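F5/8 type C domain protein (Bacteroides ovatus, PDB 4ZRX) is a putative alpha-L-fucosidase that probably removes L-fucose from glycans and also carries an F5/8 type C domain that may bind carbohydrate. Local coordinates at residues Leu145-Asp149 and Tyr161-Phe165; Trp201-Tyr205 and Met217-Asp223; Pro487-Asp491 and Val575-Ile580; Tyr518-Met524 and Ala558-Glu564. All blocks are in the same frame, centred on the assembly; numbering follows the deposited sequence.

The four contacts form two pairs, one in each of two separate domains. Interactions 1 and 2 lie in the TIM-barrel domain, their centres 13 Å apart, and they touch where Phe165 CD2 comes 3.5 Å from Phe204 CZ. Interactions 3 and 4 lie in the F5/8 type C domain, centres 10 Å apart, where strands 488-492 and 560-566 are neighbours; Asp491 OD1 meets Arg559 NE at 2.7 Å in a salt bridge, and both contacts reach one 1,2-ethanediol molecule. The centres of interactions 1 and 3 are about 57 Å apart. Interaction 1 lies just beyond the C-terminal end of a barrel strand, the side on which TIM-barrel glycosidases carry their active site.

Interaction 1 of 4, residues Leu145-Asp149 and Tyr161-Phe165; sequences LSPWD and YNDFF
Both Tyr161 and Phe165, one helical turn apart, hold CG opposite the backbone N (chi1 -175° and -165°), and this sends their rings from helix 158-174 toward Leu145, Pro147 and Asp149. Leu145 adopts the same first torsion, and its CD2 branch arrives over one face of the Phe165 ring, 3.8 Å from the centroid and 24° off the normal, a CH-pi contact displaced toward the rim. At the edge of that ring lies Ser146 O, 3.4 Å from Phe165 CE1. The hydroxyl of Tyr161 donates a weak hydrogen bond to Pro147 O, at 2.6 Å, and the carbonyl oxygen approaches the phenol obliquely. Asp149 CB presses on the same hydroxyl at 3.2 Å, with the carboxylate plane nearly perpendicular to the ring. Lys97 provides the second tie, pairing with Asp149 OD2 in a salt bridge and hydrogen-bonding to Tyr161 OH. A phenylalanine in place of Tyr161 would probably leave Pro147 O without this donor and Lys97 with one oxygen partner fewer. The contact belongs to a beta-alpha unit of the TIM barrel: the loop after strand 140-145 folds back on the helix that follows it. Ser146 OG, bound to Trp148 O at 2.6 Å on an in-plane lone pair, braces the loop internally. Chemically, an apolar ring face seats the strand end, while one phenol oxygen links a loop carbonyl to Lys97 and, through it, to the buried Asp149.

Interaction 2 of 4, residues Trp201-Tyr205 and Met217-Asp223; sequences WDAFY and MAIMGDD
Tyr205 reaches from its helix across Met217 toward the two aspartates of the 217-223 segment. Its CB meets the selenium of Met217, a selenomethionine, at 3.6 Å, and CD1 meets the same atom at an equal distance. Selenium stands obliquely to the ring, 46° off the normal, in a Met-aromatic contact. Further out, CE1 approaches Asp223 OD2, whereas CE2 lies 3.7 Å from Asp222 OD1. The carboxylate of Asp222 stands nearly upright to the ring, at 85°. At the tip, OH lies near a water that donates to Asp223 OD2 at 2.7 Å; the modelled hydroxyl-water separation is so short that its detail is doubtful. Helix 201-211 and strand 216-219 are successive members of a beta-alpha-beta unit of the TIM barrel, and the axes of their short segments come within 11.0 Å of each other. An alanine in place of Tyr205 would probably leave the selenium of Met217 without its aromatic neighbour and open a gap beside the two aspartates. Both aspartates have other partners: Lys10 forms salt bridges to the two of them, and Tyr249 bonds to Asp222. Asp223 OD2 also takes the N-H of Met217 on its anti lone pair, nearly straight at 171°. At the other end of the contact, Met220 CB sits over one face of the Trp201 six-membered ring, 3.8 Å from the centroid, and the selenomethionine chain bends twice, at chi2 and chi3, and lays CE over the same face, above CZ2.

Interaction 3 of 4, residues Pro487-Asp491 and Val575-Ile580; sequences PLTID and VNMNEI. With EDO (1,2-ethanediol), chain E.
Leu488 and Ile490 meet Val575, Met577 and Ile580 through aliphatic groups; the flat groups within the two segments are amides, peptides and carboxylates. Asn578 N meets Asn576 OD1 in the carbonyl plane, on a lone pair, at 3.0 Å, closing an Asx turn. The Glu579 carboxylate receives Asn576 N on the anti side of OE1, 22° out of its plane. Thr489 OG1 stands above the plane of the Pro487 carbonyl, 2.7 Å from O. Several polar groups of the turn are bonded within it, others to Lys511 and Arg477, while its apolar side chains face the strand. Leu488 holds CG opposite its backbone N (chi1 -178°), which points CD2 at Val575 and Ile580: Leu488 CD2 touches Val575 CG1 at 3.6 Å, the side chains crossing at about a right angle, and meets Ile580 CG1 tip to tip at 3.7 Å. Beside it, Ile490 CD1 rests on CG of the selenomethionine Met577 at 3.6 Å, and Trp480 touches both of these side chains. Ile580 opens strand 580-584 of the second sheet, so the contact joins the two sheets of a beta sandwich, consistent with the galactose-binding-like fold of F5/8 type C domains. At the margin, Leu488 N donates to O1 of 1,2-ethanediol at 2.8 Å, probably a molecule of the crystallisation liquor. No hydrogen bond crosses between the segments, which suggests that cohesion comes mainly from dispersion and the exclusion of water.

Interaction 4 of 4, residues Tyr518-Met524 and Ala558-Glu564; sequences YQFFVSM and ARFIKLE. With EDO (1,2-ethanediol), chain E.
Phe520, Val522, Ile561 and Leu563 fill the tight side of this antiparallel pair, while Phe521, Lys562 and Glu564 lie on the looser face, toward solvent. The axes of the short segments approach to 4.7 Å, with an angle of 162° between their directions, and seven backbone hydrogen bonds join them; that from Phe521 N to Lys562 O measures 2.8 Å. On the packed face, the Phe520 ring reaches across until CZ is 3.6 Å from Ile561 CB, and Leu563 CD1 comes up at the edge of the same ring. Val522 CG1 meets Ala558 CB at 3.8 Å, and Ile580 of the opposing sheet closes over Ile561 and Leu563. Such a face is the interior of the beta sandwich expected of an F5/8 type C domain. A classic beta bulge marks one end: Ser523 O accepts from both Arg559 N, at 3.0 Å, and Phe560 N, where the chain turns its corner. On the opposite face Phe521, Lys562, Glu564 and Phe560 are only partly buried. The Lys562 chain bends at chi3 (68°) and carries NZ over the face of the Phe521 ring, 4.7 Å from the centroid and only 14° off the normal, a cation-pi contact; Trp529 supplies a second one. Glu564 approaches obliquely, its CD 3.5 Å from Phe521 CE1, and its OE2 forms a salt bridge with Lys562 NZ whose hydrogen bond is weak. The ammonium group thus has Phe521, Trp529 and a carboxylate as partners, which would probably stabilise its charge and limit its motion, whereas inner-face side chains meet mainly by apolar and aromatic packing.

Interaction 1 of 4, residues Leu145-Asp149 and Tyr161-Phe165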
# COMPACT_ATOMS: atom_id res chain seq x y z
N LEU A 145 7.93 11.77 -13.33
CA LEU A 145 8.90 11.98 -14.40
C LEU A 145 10.19 11.34 -13.92
O LEU A 145 10.89 11.89 -13.07
CB LEU A 145 9.06 13.47 -14.70
CG LEU A 145 10.10 13.80 -15.77
CD1 LEU A 145 9.60 13.44 -17.16
CD2 LEU A 145 10.50 15.26 -15.72
N SER A 146 10.53 10.17 -14.48
CA SER A 146 11.67 9.39 -13.93
C SER A 146 13.02 10.10 -14.05
O SER A 146 13.44 10.42 -15.20
CB SER A 146 11.73 8.02 -14.57
OG SER A 146 12.82 7.28 -14.12
N PRO A 147 13.69 10.36 -12.92
CA PRO A 147 15.07 10.90 -13.02
C PRO A 147 15.97 9.94 -13.80
O PRO A 147 16.63 10.38 -14.73
CB PRO A 147 15.48 11.06 -11.55
CG PRO A 147 14.17 11.24 -10.85
CD PRO A 147 13.21 10.36 -11.52
N TRP A 148 15.95 8.64 -13.47
CA TRP A 148 16.75 7.65 -14.20
C TRP A 148 16.10 7.46 -15.59
O TRP A 148 14.91 7.17 -15.71
CB TRP A 148 16.75 6.32 -13.43
CG TRP A 148 17.54 5.17 -14.03
CD1 TRP A 148 18.69 5.24 -14.80
CD2 TRP A 148 17.25 3.80 -13.88
NE1 TRP A 148 19.11 3.96 -15.13
CE2 TRP A 148 18.26 3.06 -14.56
CE3 TRP A 148 16.23 3.10 -13.21
CZ2 TRP A 148 18.24 1.67 -14.61
CZ3 TRP A 148 16.21 1.74 -13.27
CH2 TRP A 148 17.23 1.02 -13.96
N ASP A 149 16.91 7.61 -16.65
CA ASP A 149 16.41 7.52 -18.00
C ASP A 149 17.38 6.62 -18.76
O ASP A 149 18.54 6.98 -18.98
CB ASP A 149 16.32 8.94 -18.61
CG ASP A 149 15.65 8.97 -19.95
OD1 ASP A 149 15.83 8.01 -20.74
OD2 ASP A 149 14.93 9.99 -20.26
N TYR A 161 22.14 16.26 -19.24
CA TYR A 161 20.89 15.58 -18.79
C TYR A 161 20.06 16.44 -17.86
O TYR A 161 18.85 16.41 -17.92
CB TYR A 161 21.13 14.22 -18.16
CG TYR A 161 19.80 13.53 -17.84
CD1 TYR A 161 19.07 12.89 -18.81
CD2 TYR A 161 19.30 13.55 -16.55
CE1 TYR A 161 17.86 12.28 -18.52
CE2 TYR A 161 18.09 12.94 -16.25
CZ TYR A 161 17.39 12.30 -17.22
OH TYR A 161 16.18 11.70 -16.90
N ASN A 162 20.71 17.21 -17.00
CA ASN A 162 19.96 18.10 -16.13
C ASN A 162 19.17 19.09 -16.93
O ASN A 162 18.00 19.32 -16.66
CB ASN A 162 20.89 18.76 -15.12
CG ASN A 162 21.30 17.81 -14.00
OD1 ASN A 162 20.50 16.97 -13.56
ND2 ASN A 162 22.49 17.98 -13.48
N ASP A 163 19.78 19.69 -17.98
CA ASP A 163 19.04 20.62 -18.85
C ASP A 163 17.88 19.92 -19.54
O ASP A 163 16.79 20.48 -19.66
CB ASP A 163 19.98 21.21 -19.94
CG ASP A 163 19.26 22.17 -20.92
OD1 ASP A 163 19.08 23.36 -20.57
OD2 ASP A 163 18.92 21.76 -22.06
N PHE A 164 18.15 18.73 -20.05
CA PHE A 164 17.18 17.89 -20.77
C PHE A 164 15.97 17.59 -19.86
O PHE A 164 14.81 17.73 -20.26
CB PHE A 164 17.94 16.59 -21.15
CG PHE A 164 17.09 15.47 -21.77
CD1 PHE A 164 16.87 15.41 -23.14
CD2 PHE A 164 16.55 14.49 -20.98
CE1 PHE A 164 16.11 14.35 -23.69
CE2 PHE A 164 15.86 13.48 -21.49
CZ PHE A 164 15.60 13.41 -22.84
N PHE A 165 16.29 17.21 -18.65
CA PHE A 165 15.29 16.91 -17.61
C PHE A 165 14.45 18.11 -17.29
O PHE A 165 13.24 18.02 -17.24
CB PHE A 165 15.96 16.36 -16.38
CG PHE A 165 14.97 15.69 -15.39
CD1 PHE A 165 14.53 14.39 -15.63
CD2 PHE A 165 14.48 16.38 -14.32
CE1 PHE A 165 13.64 13.79 -14.76
CE2 PHE A 165 13.60 15.78 -13.42
CZ PHE A 165 13.18 14.46 -13.67

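Interaction 2 of 4, residues Trp201-Tyr205 and Met217-Asp223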
# COMPACT_ATOMS: atom_id res chain seq x y z
N TRP A 201 18.88 18.68 -8.38
CA TRP A 201 17.59 18.64 -7.68
C TRP A 201 17.10 20.00 -7.30
O TRP A 201 15.90 20.29 -7.37
CB TRP A 201 17.72 17.80 -6.41
CG TRP A 201 18.01 16.36 -6.61
CD1 TRP A 201 19.07 15.72 -6.14
CD2 TRP A 201 17.21 15.37 -7.30
NE1 TRP A 201 19.06 14.40 -6.52
CE2 TRP A 201 17.91 14.15 -7.22
CE3 TRP A 201 16.01 15.40 -7.97
CZ2 TRP A 201 17.44 12.96 -7.76
CZ3 TRP A 201 15.52 14.20 -8.53
CH2 TRP A 201 16.26 13.02 -8.44
N ASP A 202 18.02 20.91 -6.96
CA ASP A 202 17.59 22.25 -6.59
C ASP A 202 17.02 22.99 -7.78
O ASP A 202 15.95 23.62 -7.66
CB ASP A 202 18.73 23.02 -5.89
CG ASP A 202 18.26 24.37 -5.40
OD1 ASP A 202 17.30 24.46 -4.57
OD2 ASP A 202 18.81 25.35 -5.88
N ALA A 203 17.63 22.86 -8.95
CA ALA A 203 17.08 23.50 -10.14
C ALA A 203 15.75 22.89 -10.53
O ALA A 203 14.86 23.61 -11.01
CB ALA A 203 18.08 23.45 -11.32
N PHE A 204 15.59 21.58 -10.32
CA PHE A 204 14.32 20.94 -10.61
C PHE A 204 13.29 21.53 -9.67
O PHE A 204 12.13 21.81 -10.06
CB PHE A 204 14.33 19.42 -10.40
CG PHE A 204 15.40 18.66 -11.17
CD1 PHE A 204 16.14 19.23 -12.21
CD2 PHE A 204 15.61 17.31 -10.88
CE1 PHE A 204 17.11 18.50 -12.89
CE2 PHE A 204 16.57 16.57 -11.54
CZ PHE A 204 17.35 17.18 -12.56
N TYR A 205 13.68 21.70 -8.42
CA TYR A 205 12.74 22.28 -7.44
C TYR A 205 12.35 23.71 -7.76
O TYR A 205 11.19 24.11 -7.60
CB TYR A 205 13.29 22.17 -6.00
CG TYR A 205 12.26 22.38 -4.88
CD1 TYR A 205 10.89 22.17 -5.09
CD2 TYR A 205 12.68 22.77 -3.63
CE1 TYR A 205 9.96 22.34 -4.02
CE2 TYR A 205 11.79 23.00 -2.60
CZ TYR A 205 10.44 22.78 -2.79
OH TYR A 205 9.56 22.97 -1.75
N MSE A 217 7.00 18.34 -4.22
CA MSE A 217 8.06 17.52 -4.83
C MSE A 217 8.28 16.31 -3.95
O MSE A 217 8.65 16.42 -2.79
CB MSE A 217 9.35 18.33 -4.99
CG MSE A 217 10.43 17.61 -5.76
SE MSE A 217 11.86 18.87 -5.99
CE MSE A 217 13.43 17.83 -6.37
N ALA A 218 7.97 15.12 -4.49
CA ALA A 218 7.93 13.87 -3.75
C ALA A 218 9.03 12.87 -4.05
O ALA A 218 9.49 12.75 -5.19
CB ALA A 218 6.59 13.22 -4.02
N ILE A 219 9.44 12.17 -2.99
CA ILE A 219 10.34 11.01 -2.98
C ILE A 219 11.76 11.54 -3.03
O ILE A 219 12.37 11.73 -1.96
CB ILE A 219 10.02 9.95 -4.06
CG1 ILE A 219 8.52 9.69 -4.15
CG2 ILE A 219 10.87 8.72 -3.84
CD1 ILE A 219 7.81 9.19 -2.86
N MSE A 220 12.30 11.82 -4.21
CA MSE A 220 13.56 12.60 -4.32
C MSE A 220 13.07 14.03 -4.35
O MSE A 220 12.94 14.69 -5.39
CB MSE A 220 14.38 12.23 -5.56
CG MSE A 220 14.89 10.84 -5.59
SE MSE A 220 15.93 10.34 -4.03
CE MSE A 220 17.35 11.56 -4.27
N GLY A 221 12.70 14.47 -3.16
CA GLY A 221 12.05 15.76 -2.92
C GLY A 221 12.09 16.00 -1.41
O GLY A 221 12.32 15.08 -0.65
N ASP A 222 11.86 17.23 -0.95
CA ASP A 222 11.76 17.45 0.49
C ASP A 222 10.35 17.75 0.95
O ASP A 222 10.16 18.05 2.15
CB ASP A 222 12.71 18.59 0.96
CG ASP A 222 12.44 19.91 0.32
OD1 ASP A 222 11.41 20.14 -0.36
OD2 ASP A 222 13.34 20.80 0.59
N ASP A 223 9.34 17.59 0.07
CA ASP A 223 7.95 17.79 0.49
C ASP A 223 7.28 16.50 0.99
O ASP A 223 6.47 16.59 1.92
CB ASP A 223 7.07 18.41 -0.60
CG ASP A 223 7.39 19.85 -0.88
OD1 ASP A 223 7.50 20.60 0.13
OD2 ASP A 223 7.45 20.20 -2.08
O HOH W 1 7.19 22.84 -2.24

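Interaction 3 of 4, residues Pro487-Asp491 and Val575-Ile580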
# COMPACT_ATOMS: atom_id res chain seq x y z
N PRO A 487 -6.03 -39.31 12.92
CA PRO A 487 -5.73 -38.96 11.54
C PRO A 487 -6.76 -37.97 10.99
O PRO A 487 -7.98 -38.05 11.28
CB PRO A 487 -5.82 -40.32 10.79
CG PRO A 487 -6.55 -41.29 11.75
CD PRO A 487 -6.32 -40.74 13.12
N LEU A 488 -6.26 -36.99 10.24
CA LEU A 488 -7.14 -36.01 9.63
C LEU A 488 -8.30 -36.72 8.94
O LEU A 488 -8.07 -37.51 8.04
CB LEU A 488 -6.35 -35.18 8.61
CG LEU A 488 -7.19 -34.10 7.96
CD1 LEU A 488 -7.77 -33.05 8.97
CD2 LEU A 488 -6.26 -33.42 6.98
N THR A 489 -9.52 -36.45 9.40
CA THR A 489 -10.73 -37.03 8.85
C THR A 489 -11.73 -35.92 8.53
O THR A 489 -11.99 -35.03 9.37
CB THR A 489 -11.33 -38.08 9.88
OG1 THR A 489 -10.33 -39.02 10.30
CG2 THR A 489 -12.51 -38.85 9.28
N ILE A 490 -12.27 -35.98 7.33
CA ILE A 490 -13.01 -34.86 6.76
C ILE A 490 -14.31 -35.36 6.12
O ILE A 490 -14.31 -36.29 5.33
CB ILE A 490 -12.18 -34.13 5.66
CG1 ILE A 490 -10.88 -33.54 6.23
CG2 ILE A 490 -13.03 -33.03 4.97
CD1 ILE A 490 -9.82 -33.21 5.14
N ASP A 491 -15.41 -34.71 6.49
CA ASP A 491 -16.69 -34.88 5.85
C ASP A 491 -16.74 -33.83 4.74
O ASP A 491 -16.76 -32.63 5.03
CB ASP A 491 -17.80 -34.64 6.91
CG ASP A 491 -19.20 -34.67 6.34
OD1 ASP A 491 -19.39 -34.67 5.11
OD2 ASP A 491 -20.16 -34.68 7.15
N VAL A 575 -1.43 -32.94 9.63
CA VAL A 575 -1.99 -32.43 8.39
C VAL A 575 -3.22 -31.59 8.73
O VAL A 575 -4.02 -32.00 9.56
CB VAL A 575 -2.33 -33.63 7.45
CG1 VAL A 575 -2.83 -33.16 6.09
CG2 VAL A 575 -1.07 -34.45 7.23
N ASN A 576 -3.36 -30.43 8.10
CA ASN A 576 -4.51 -29.54 8.26
C ASN A 576 -5.45 -29.78 7.09
O ASN A 576 -5.03 -30.10 5.98
CB ASN A 576 -4.04 -28.06 8.22
CG ASN A 576 -5.13 -27.03 8.70
OD1 ASN A 576 -6.00 -26.55 7.92
ND2 ASN A 576 -5.03 -26.63 9.97
N MSE A 577 -6.74 -29.57 7.32
CA MSE A 577 -7.70 -29.65 6.25
C MSE A 577 -7.37 -28.75 5.00
O MSE A 577 -7.70 -29.10 3.85
CB MSE A 577 -9.06 -29.28 6.81
CG MSE A 577 -10.17 -29.70 5.95
SE MSE A 577 -11.86 -29.61 6.95
CE MSE A 577 -12.24 -27.72 6.71
N ASN A 578 -6.79 -27.57 5.26
CA ASN A 578 -6.39 -26.65 4.18
C ASN A 578 -5.22 -27.16 3.33
O ASN A 578 -4.96 -26.58 2.27
CB ASN A 578 -6.05 -25.23 4.73
CG ASN A 578 -7.30 -24.35 4.97
OD1 ASN A 578 -8.37 -24.56 4.38
ND2 ASN A 578 -7.16 -23.34 5.82
N GLU A 579 -4.54 -28.24 3.78
CA GLU A 579 -3.47 -28.88 3.01
C GLU A 579 -3.98 -30.05 2.14
O GLU A 579 -3.16 -30.74 1.55
CB GLU A 579 -2.41 -29.43 3.97
CG GLU A 579 -1.79 -28.28 4.83
CD GLU A 579 -0.74 -28.80 5.79
OE1 GLU A 579 -1.04 -29.68 6.61
OE2 GLU A 579 0.41 -28.30 5.74
N ILE A 580 -5.28 -30.33 2.19
CA ILE A 580 -5.85 -31.38 1.41
C ILE A 580 -6.71 -30.77 0.33
O ILE A 580 -7.43 -29.79 0.59
CB ILE A 580 -6.70 -32.29 2.32
CG1 ILE A 580 -5.82 -32.97 3.37
CG2 ILE A 580 -7.48 -33.28 1.48
CD1 ILE A 580 -4.76 -33.88 2.80
C1 EDO E . -2.14 -37.39 9.63
O1 EDO E . -3.55 -37.26 9.41
C2 EDO E . -1.83 -38.32 10.80
O2 EDO E . -2.32 -39.63 10.49

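Interaction 4 of 4, residues Tyr518-Met524 and Ala558-Glu564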
# COMPACT_ATOMS: atom_id res chain seq x y z
N TYR A 518 1.85 -42.57 3.61
CA TYR A 518 0.46 -42.34 3.88
C TYR A 518 -0.42 -43.48 3.41
O TYR A 518 0.01 -44.30 2.60
CB TYR A 518 -0.01 -41.05 3.20
CG TYR A 518 -0.07 -41.18 1.72
CD1 TYR A 518 -1.23 -41.67 1.08
CD2 TYR A 518 1.01 -40.86 0.94
CE1 TYR A 518 -1.27 -41.87 -0.31
CE2 TYR A 518 0.97 -41.04 -0.44
CZ TYR A 518 -0.17 -41.53 -1.06
OH TYR A 518 -0.19 -41.69 -2.43
N GLN A 519 -1.63 -43.52 3.97
CA GLN A 519 -2.72 -44.34 3.46
C GLN A 519 -3.94 -43.44 3.42
O GLN A 519 -4.21 -42.66 4.39
CB GLN A 519 -2.96 -45.53 4.38
CG GLN A 519 -1.85 -46.55 4.35
CD GLN A 519 -2.09 -47.74 5.27
OE1 GLN A 519 -2.68 -48.75 4.87
NE2 GLN A 519 -1.59 -47.64 6.49
N PHE A 520 -4.63 -43.46 2.31
CA PHE A 520 -5.78 -42.62 2.11
C PHE A 520 -7.00 -43.53 2.09
O PHE A 520 -6.95 -44.64 1.51
CB PHE A 520 -5.66 -41.90 0.80
CG PHE A 520 -6.74 -40.90 0.56
CD1 PHE A 520 -6.68 -39.64 1.18
CD2 PHE A 520 -7.78 -41.19 -0.29
CE1 PHE A 520 -7.68 -38.71 0.95
CE2 PHE A 520 -8.80 -40.28 -0.52
CZ PHE A 520 -8.73 -39.00 0.07
N PHE A 521 -8.06 -43.10 2.77
CA PHE A 521 -9.26 -43.91 2.95
C PHE A 521 -10.50 -43.11 2.60
O PHE A 521 -10.53 -41.87 2.77
CB PHE A 521 -9.41 -44.38 4.40
CG PHE A 521 -8.26 -45.18 4.94
CD1 PHE A 521 -7.15 -44.56 5.49
CD2 PHE A 521 -8.32 -46.57 4.97
CE1 PHE A 521 -6.11 -45.30 6.03
CE2 PHE A 521 -7.27 -47.33 5.52
CZ PHE A 521 -6.17 -46.70 6.06
N VAL A 522 -11.55 -43.82 2.18
CA VAL A 522 -12.82 -43.17 1.91
C VAL A 522 -13.97 -43.91 2.62
O VAL A 522 -13.84 -45.07 2.92
CB VAL A 522 -13.10 -43.06 0.40
CG1 VAL A 522 -12.10 -42.12 -0.23
CG2 VAL A 522 -13.05 -44.44 -0.32
N SER A 523 -15.05 -43.19 2.90
CA SER A 523 -16.25 -43.78 3.52
C SER A 523 -17.48 -43.01 3.10
O SER A 523 -17.43 -41.78 2.83
CB SER A 523 -16.11 -43.70 5.02
OG SER A 523 -17.22 -44.29 5.66
N MSE A 524 -18.59 -43.72 3.04
CA MSE A 524 -19.90 -43.08 2.82
C MSE A 524 -20.57 -42.59 4.11
O MSE A 524 -21.37 -41.62 4.09
CB MSE A 524 -20.82 -44.03 2.05
CG MSE A 524 -20.25 -44.43 0.68
SE MSE A 524 -20.08 -42.90 -0.56
CE MSE A 524 -21.97 -42.44 -0.71
N ALA A 558 -17.10 -41.06 -2.52
CA ALA A 558 -16.79 -40.69 -1.15
C ALA A 558 -17.69 -39.58 -0.59
O ALA A 558 -18.16 -38.70 -1.33
CB ALA A 558 -15.32 -40.31 -1.01
N ARG A 559 -17.95 -39.68 0.70
CA ARG A 559 -18.57 -38.63 1.50
C ARG A 559 -17.56 -38.13 2.51
O ARG A 559 -17.47 -36.91 2.74
CB ARG A 559 -19.82 -39.17 2.21
CG ARG A 559 -20.44 -38.26 3.30
CD ARG A 559 -20.93 -36.97 2.73
NE ARG A 559 -21.28 -36.01 3.77
CZ ARG A 559 -22.51 -35.59 4.05
NH1 ARG A 559 -23.58 -36.01 3.37
NH2 ARG A 559 -22.68 -34.69 5.02
N PHE A 560 -16.83 -39.06 3.13
CA PHE A 560 -15.79 -38.76 4.11
C PHE A 560 -14.46 -39.22 3.54
O PHE A 560 -14.42 -40.18 2.79
CB PHE A 560 -16.03 -39.50 5.45
CG PHE A 560 -17.33 -39.13 6.14
CD1 PHE A 560 -18.54 -39.73 5.75
CD2 PHE A 560 -17.35 -38.25 7.23
CE1 PHE A 560 -19.77 -39.40 6.40
CE2 PHE A 560 -18.57 -37.94 7.90
CZ PHE A 560 -19.77 -38.52 7.48
N ILE A 561 -13.38 -38.52 3.88
CA ILE A 561 -12.04 -38.97 3.52
C ILE A 561 -11.21 -38.95 4.76
O ILE A 561 -11.51 -38.23 5.70
CB ILE A 561 -11.37 -38.12 2.41
CG1 ILE A 561 -11.18 -36.65 2.85
CG2 ILE A 561 -12.22 -38.18 1.14
CD1 ILE A 561 -10.55 -35.77 1.74
N LYS A 562 -10.14 -39.71 4.74
CA LYS A 562 -9.23 -39.83 5.88
C LYS A 562 -7.82 -40.05 5.37
O LYS A 562 -7.59 -40.90 4.50
CB LYS A 562 -9.65 -41.00 6.81
CG LYS A 562 -8.66 -41.31 7.93
CD LYS A 562 -9.19 -42.33 8.94
CE LYS A 562 -9.31 -43.69 8.32
NZ LYS A 562 -9.66 -44.76 9.29
N LEU A 563 -6.86 -39.31 5.92
CA LEU A 563 -5.44 -39.51 5.60
C LEU A 563 -4.71 -39.92 6.86
O LEU A 563 -4.69 -39.15 7.82
CB LEU A 563 -4.80 -38.23 5.01
CG LEU A 563 -3.36 -38.37 4.51
CD1 LEU A 563 -3.28 -39.15 3.18
CD2 LEU A 563 -2.64 -37.02 4.35
N GLU A 564 -4.14 -41.13 6.86
CA GLU A 564 -3.22 -41.61 7.89
C GLU A 564 -1.81 -41.41 7.36
O GLU A 564 -1.51 -41.84 6.26
CB GLU A 564 -3.46 -43.09 8.25
CG GLU A 564 -4.84 -43.30 8.92
CD GLU A 564 -5.18 -44.76 9.34
OE1 GLU A 564 -4.29 -45.64 9.21
OE2 GLU A 564 -6.34 -45.00 9.79
C1 EDO E . -2.14 -37.39 9.63
O1 EDO E . -3.55 -37.26 9.41
C2 EDO E . -1.83 -38.32 10.80
O2 EDO E . -2.32 -39.63 10.49